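Local structure of peptide synthetase, module 7 (Actinoplanes teichomyceticus, 4TX3) at residues V17-A21 / Y183-Q188; I144-S150 / M300-A305. The protein belongs to the condensation-domain family and, as the X-domain of teicoplanin peptide synthetase, recruits oxygenases such as OxyB, which are crucial for glycopeptide biosynthesis. The contacts are given in a common frame with arbitrary orientation. Numbering follows the deposited sequence.

Interaction 1 of 2, residues V17-A21 / Y183-Q188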
loop_
_atom_site.group_PDB
_atom_site.type_symbol
_atom_site.label_atom_id
_atom_site.label_comp_id
_atom_site.label_asym_id
_atom_site.label_seq_id
_atom_site.Cartn_x
_atom_site.Cartn_y
_atom_site.Cartn_z
ATOM N N VAL B 17 -11.969 -28.632 -10.117
ATOM C CA VAL B 17 -10.989 -27.767 -9.481
ATOM C C VAL B 17 -10.849 -28.144 -8.012
ATOM O O VAL B 17 -11.841 -28.193 -7.283
ATOM C CB VAL B 17 -11.397 -26.284 -9.611
ATOM C CG1 VAL B 17 -10.440 -25.387 -8.831
ATOM C CG2 VAL B 17 -11.484 -25.891 -11.085
ATOM N N PRO B 18 -9.618 -28.431 -7.567
ATOM C CA PRO B 18 -9.472 -28.859 -6.175
ATOM C C PRO B 18 -9.566 -27.700 -5.190
ATOM O O PRO B 18 -9.259 -26.564 -5.533
ATOM C CB PRO B 18 -8.071 -29.463 -6.148
ATOM C CG PRO B 18 -7.333 -28.682 -7.159
ATOM C CD PRO B 18 -8.322 -28.388 -8.264
ATOM N N LEU B 19 -9.982 -28.013 -3.970
ATOM C CA LEU B 19 -9.824 -27.109 -2.843
ATOM C C LEU B 19 -8.355 -27.021 -2.417
ATOM O O LEU B 19 -7.595 -27.975 -2.614
ATOM C CB LEU B 19 -10.671 -27.587 -1.665
ATOM C CG LEU B 19 -12.182 -27.358 -1.642
ATOM C CD1 LEU B 19 -12.927 -28.116 -2.717
ATOM C CD2 LEU B 19 -12.730 -27.700 -0.240
ATOM N N THR B 20 -7.947 -25.907 -1.810
ATOM C CA THR B 20 -6.662 -25.912 -1.109
ATOM C C THR B 20 -6.828 -26.690 0.184
ATOM O O THR B 20 -7.952 -26.982 0.595
ATOM C CB THR B 20 -6.139 -24.513 -0.758
ATOM O OG1 THR B 20 -7.037 -23.892 0.175
ATOM C CG2 THR B 20 -5.956 -23.643 -2.007
ATOM N N ALA B 21 -5.708 -27.009 0.825
ATOM C CA ALA B 21 -5.733 -27.690 2.113
ATOM C C ALA B 21 -6.465 -26.855 3.162
ATOM O O ALA B 21 -7.221 -27.393 3.959
ATOM C CB ALA B 21 -4.306 -28.019 2.576
ATOM N N TYR B 183 -4.132 -20.794 -8.046
ATOM C CA TYR B 183 -3.387 -21.024 -6.807
ATOM C C TYR B 183 -3.639 -22.440 -6.265
ATOM O O TYR B 183 -2.697 -23.144 -5.895
ATOM C CB TYR B 183 -3.761 -19.975 -5.747
ATOM C CG TYR B 183 -2.990 -20.115 -4.462
ATOM C CD1 TYR B 183 -1.660 -19.709 -4.378
ATOM C CD2 TYR B 183 -3.583 -20.668 -3.330
ATOM C CE1 TYR B 183 -0.934 -19.855 -3.185
ATOM C CE2 TYR B 183 -2.872 -20.825 -2.140
ATOM C CZ TYR B 183 -1.550 -20.411 -2.068
ATOM O OH TYR B 183 -0.843 -20.570 -0.884
ATOM N N ALA B 184 -4.908 -22.851 -6.231
ATOM C CA ALA B 184 -5.284 -24.177 -5.735
ATOM C C ALA B 184 -4.613 -25.307 -6.520
ATOM O O ALA B 184 -4.172 -26.305 -5.940
ATOM C CB ALA B 184 -6.801 -24.347 -5.770
ATOM N N ILE B 185 -4.538 -25.143 -7.836
ATOM C CA ILE B 185 -3.955 -26.167 -8.692
ATOM C C ILE B 185 -2.448 -26.197 -8.522
ATOM O O ILE B 185 -1.822 -27.251 -8.627
ATOM C CB ILE B 185 -4.320 -25.941 -10.169
ATOM C CG1 ILE B 185 -5.800 -26.259 -10.392
ATOM C CG2 ILE B 185 -3.455 -26.808 -11.085
ATOM C CD1 ILE B 185 -6.352 -25.704 -11.679
ATOM N N TRP B 186 -1.878 -25.035 -8.238
ATOM C CA TRP B 186 -0.463 -24.921 -7.932
ATOM C C TRP B 186 -0.096 -25.676 -6.655
ATOM O O TRP B 186 0.873 -26.448 -6.643
ATOM C CB TRP B 186 -0.089 -23.453 -7.786
ATOM C CG TRP B 186 1.330 -23.196 -7.437
ATOM C CD1 TRP B 186 2.412 -23.414 -8.223
ATOM C CD2 TRP B 186 1.823 -22.618 -6.225
ATOM N NE1 TRP B 186 3.556 -23.017 -7.581
ATOM C CE2 TRP B 186 3.225 -22.524 -6.352
ATOM C CE3 TRP B 186 1.215 -22.171 -5.045
ATOM C CZ2 TRP B 186 4.032 -22.009 -5.345
ATOM C CZ3 TRP B 186 2.020 -21.651 -4.044
ATOM C CH2 TRP B 186 3.415 -21.577 -4.200
ATOM N N GLU B 187 -0.861 -25.435 -5.584
ATOM C CA GLU B 187 -0.652 -26.136 -4.315
ATOM C C GLU B 187 -0.796 -27.647 -4.502
ATOM O O GLU B 187 -0.014 -28.426 -3.954
ATOM C CB GLU B 187 -1.626 -25.660 -3.226
ATOM C CG GLU B 187 -1.447 -26.443 -1.920
ATOM C CD GLU B 187 -2.437 -26.074 -0.835
ATOM O OE1 GLU B 187 -2.419 -24.891 -0.413
ATOM O OE2 GLU B 187 -3.229 -26.964 -0.404
ATOM N N GLN B 188 -1.786 -28.063 -5.281
ATOM C CA GLN B 188 -1.952 -29.482 -5.544
ATOM C C GLN B 188 -0.732 -30.056 -6.270
ATOM O O GLN B 188 -0.247 -31.125 -5.916
ATOM C CB GLN B 188 -3.216 -29.735 -6.359
ATOM C CG GLN B 188 -3.425 -31.194 -6.677
ATOM C CD GLN B 188 -4.501 -31.404 -7.717
ATOM O OE1 GLN B 188 -5.648 -31.706 -7.380
ATOM N NE2 GLN B 188 -4.134 -31.264 -8.997
HETATM O O HOH W 1 -5.025 -28.003 -3.820
#
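The polar evidence centres on the start of a helix. Thr20 occupies the N-cap position, and the amide of Ala21, in the first turn, points out towards the facing helix; Ala21 N donates to Glu187 OE2 at 2.8 Å with an N-H...O angle of 160°. A carboxylate thus meets a helix N-terminus, where backbone NH groups lack partners from a preceding turn and the helix dipole favours a negative charge. Water 1 adds a second polar link, giving one hydrogen to Leu19 O and the other to Ala184 O, with its oxygen 2.8 Å from each.

The van der Waals contacts depend on the small side chain of Ala184, which lets the backbones approach: Thr20 CA and Ala184 CA lie 5.1 Å apart, and Pro18 O sits 3.3 Å from Ala184 CB. Thr20 CG2 rests 3.8 Å from Ala184 CA and meets the Tyr183 ring obliquely, 4.0 Å from Tyr183 CD2. On the other side of Ala184, the Pro18 ring makes an apolar contact with Ile185 (Pro18 CD to Ile185 CG1, 3.9 Å) and reaches Gln188, with Pro18 CG 3.5 Å from Gln188 OE1.

In the fold, the contact docks the loop leading into helix 21-28 along one side of helix 180-191. Gln83 also binds the loop through Val17 and Pro18, while Pro341 covers Ala21 and Glu187.

Interaction 2 of 2, residues I144-S150 / M300-A305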
loop_
_atom_site.group_PDB
_atom_site.type_symbol
_atom_site.label_atom_id
_atom_site.label_comp_id
_atom_site.label_asym_id
_atom_site.label_seq_id
_atom_site.Cartn_x
_atom_site.Cartn_y
_atom_site.Cartn_z
ATOM N N ILE B 144 -13.574 -19.759 4.145
ATOM C CA ILE B 144 -13.161 -20.610 3.034
ATOM C C ILE B 144 -12.787 -19.753 1.808
ATOM O O ILE B 144 -12.129 -20.230 0.871
ATOM C CB ILE B 144 -14.265 -21.635 2.648
ATOM C CG1 ILE B 144 -13.658 -22.835 1.898
ATOM C CG2 ILE B 144 -15.403 -20.970 1.846
ATOM C CD1 ILE B 144 -14.682 -23.918 1.538
ATOM N N ALA B 145 -13.185 -18.482 1.833
ATOM C CA ALA B 145 -13.054 -17.631 0.661
ATOM C C ALA B 145 -12.160 -16.422 0.882
ATOM O O ALA B 145 -11.728 -15.789 -0.082
ATOM C CB ALA B 145 -14.426 -17.170 0.200
ATOM N N ALA B 146 -11.885 -16.084 2.137
ATOM C CA ALA B 146 -11.148 -14.853 2.421
ATOM C C ALA B 146 -10.338 -14.907 3.706
ATOM O O ALA B 146 -10.809 -15.395 4.732
ATOM C CB ALA B 146 -12.117 -13.674 2.474
ATOM N N ASP B 147 -9.109 -14.407 3.625
ATOM C CA ASP B 147 -8.348 -14.007 4.805
ATOM C C ASP B 147 -8.624 -12.524 5.085
ATOM O O ASP B 147 -9.395 -11.878 4.364
ATOM C CB ASP B 147 -6.840 -14.264 4.618
ATOM C CG ASP B 147 -6.230 -13.498 3.425
ATOM O OD1 ASP B 147 -6.888 -12.612 2.836
ATOM O OD2 ASP B 147 -5.063 -13.780 3.082
ATOM N N ASP B 148 -7.982 -11.973 6.108
ATOM C CA ASP B 148 -8.253 -10.589 6.510
ATOM C C ASP B 148 -7.751 -9.543 5.512
ATOM O O ASP B 148 -8.448 -8.569 5.251
ATOM C CB ASP B 148 -7.663 -10.316 7.897
ATOM C CG ASP B 148 -8.411 -11.052 8.998
ATOM O OD1 ASP B 148 -9.340 -10.451 9.588
ATOM O OD2 ASP B 148 -8.081 -12.235 9.265
ATOM N N ASP B 149 -6.556 -9.731 4.956
ATOM C CA ASP B 149 -6.090 -8.878 3.854
ATOM C C ASP B 149 -7.129 -8.790 2.730
ATOM O O ASP B 149 -7.334 -7.716 2.132
ATOM C CB ASP B 149 -4.767 -9.393 3.273
ATOM C CG ASP B 149 -3.583 -9.202 4.218
ATOM O OD1 ASP B 149 -3.696 -8.420 5.188
ATOM O OD2 ASP B 149 -2.530 -9.835 3.980
ATOM N N SER B 150 -7.792 -9.918 2.453
ATOM C CA SER B 150 -8.737 -10.005 1.336
ATOM C C SER B 150 -9.907 -9.033 1.462
ATOM O O SER B 150 -10.477 -8.607 0.459
ATOM C CB SER B 150 -9.280 -11.429 1.198
ATOM O OG SER B 150 -8.273 -12.299 0.733
ATOM N N MET B 300 -5.455 -10.170 -5.100
ATOM C CA MET B 300 -6.467 -11.227 -5.070
ATOM C C MET B 300 -7.202 -11.357 -3.747
ATOM O O MET B 300 -6.657 -11.038 -2.692
ATOM C CB MET B 300 -5.836 -12.583 -5.378
ATOM C CG MET B 300 -5.092 -12.664 -6.676
ATOM S SD MET B 300 -4.468 -14.327 -7.047
ATOM C CE MET B 300 -5.980 -15.271 -7.133
ATOM N N ILE B 301 -8.429 -11.868 -3.823
ATOM C CA ILE B 301 -9.181 -12.338 -2.663
ATOM C C ILE B 301 -9.013 -13.865 -2.544
ATOM O O ILE B 301 -9.047 -14.580 -3.547
ATOM C CB ILE B 301 -10.682 -11.961 -2.789
ATOM C CG1 ILE B 301 -10.857 -10.431 -2.661
ATOM C CG2 ILE B 301 -11.544 -12.749 -1.794
ATOM C CD1 ILE B 301 -12.240 -9.924 -2.954
ATOM N N GLY B 302 -8.820 -14.361 -1.325
ATOM C CA GLY B 302 -8.637 -15.783 -1.105
ATOM C C GLY B 302 -8.186 -16.081 0.310
ATOM O O GLY B 302 -7.714 -15.197 1.023
ATOM N N PRO B 303 -8.355 -17.331 0.744
ATOM C CA PRO B 303 -7.856 -17.752 2.058
ATOM C C PRO B 303 -6.344 -17.979 2.026
ATOM O O PRO B 303 -5.872 -19.113 2.199
ATOM C CB PRO B 303 -8.601 -19.053 2.302
ATOM C CG PRO B 303 -8.839 -19.610 0.926
ATOM C CD PRO B 303 -9.105 -18.402 0.063
ATOM N N PHE B 304 -5.600 -16.896 1.808
ATOM C CA PHE B 304 -4.156 -16.954 1.647
ATOM C C PHE B 304 -3.368 -16.934 2.949
ATOM O O PHE B 304 -2.192 -17.281 2.950
ATOM C CB PHE B 304 -3.670 -15.786 0.785
ATOM C CG PHE B 304 -4.096 -15.874 -0.638
ATOM C CD1 PHE B 304 -3.581 -16.871 -1.470
ATOM C CD2 PHE B 304 -4.996 -14.950 -1.159
ATOM C CE1 PHE B 304 -3.971 -16.957 -2.783
ATOM C CE2 PHE B 304 -5.397 -15.028 -2.490
ATOM C CZ PHE B 304 -4.883 -16.028 -3.304
ATOM N N ALA B 305 -3.969 -16.493 4.045
ATOM C CA ALA B 305 -3.168 -16.336 5.250
ATOM C C ALA B 305 -2.844 -17.723 5.802
ATOM O O ALA B 305 -3.690 -18.613 5.770
ATOM C CB ALA B 305 -3.890 -15.454 6.294
#
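Asp147 holds the place of the aspartate in the HHxxxDG motif of condensation domains, here altered to His142-Arg143-Ile144-Ala145-Ala146-Asp147-Asp148; as in relatives, this aspartate forms a salt bridge to an arginine, Arg290. The coordinates are consistent with a structural role. Asp147 is the N-cap of helix 148-166: Asp147 OD1 accepts from Ser150 N (2.9 Å) and Ser150 OG (2.5 Å). With its proton given to the aspartate, Ser150 OG can accept from Gly302 N at 3.0 Å and 163°. Asp147 N donates to Gly302 O at 3.1 Å and 149°, so both backbone polar groups of Gly302 are engaged by segment 144-150.

Gly302 suits this position geometrically. With phi/psi of 170/161, an ideal CB would lie only 2.6 Å from Phe304 CE2, and Gly302 CA makes a CA-H...O contact to Ala145 O at 3.3 Å. Pro303 then centres an inverse gamma turn, closed by a weak bond from Phe304 N to Gly302 O (2.8 Å). Its ring packs on the motif backbone, Pro303 CG lying 3.3 Å from Ile144 O, while Asp147 CB and Ala305 CB meet at 3.6 Å.

The buried contact joins the link from strand 134-142 into helix 148-166 to the loop entering strand 306-313. Arg22 and Gln23 of helix 21-28 meet Pro303, and Phe180 and Tyr183 of helix 180-191 meet Phe304 edge-to-face.

How the interactions relate
The centres of the two interactions lie 14 Å apart, and their segments alternate along the chain: 17-21, 144-150, 183-188, 300-305. Each pairing therefore closes a long loop that crosses the other. They touch directly, Tyr183 CG of interaction 1 standing 3.7 Å from Phe304 CE1 of interaction 2 within an edge-to-face ring pair. Helix 21-28 forms a second bridge: it starts at Ala21 in interaction 1, and its Arg22 and Gln23 reach Pro303 in interaction 2. Helices 148-166 and 180-191 follow each other in sequence. Through these two links, packing continues from the altered HHxxxDG region to helix 180-191; interaction 1 is the more peripheral, centred 19 Å from the chain centre against 9 Å.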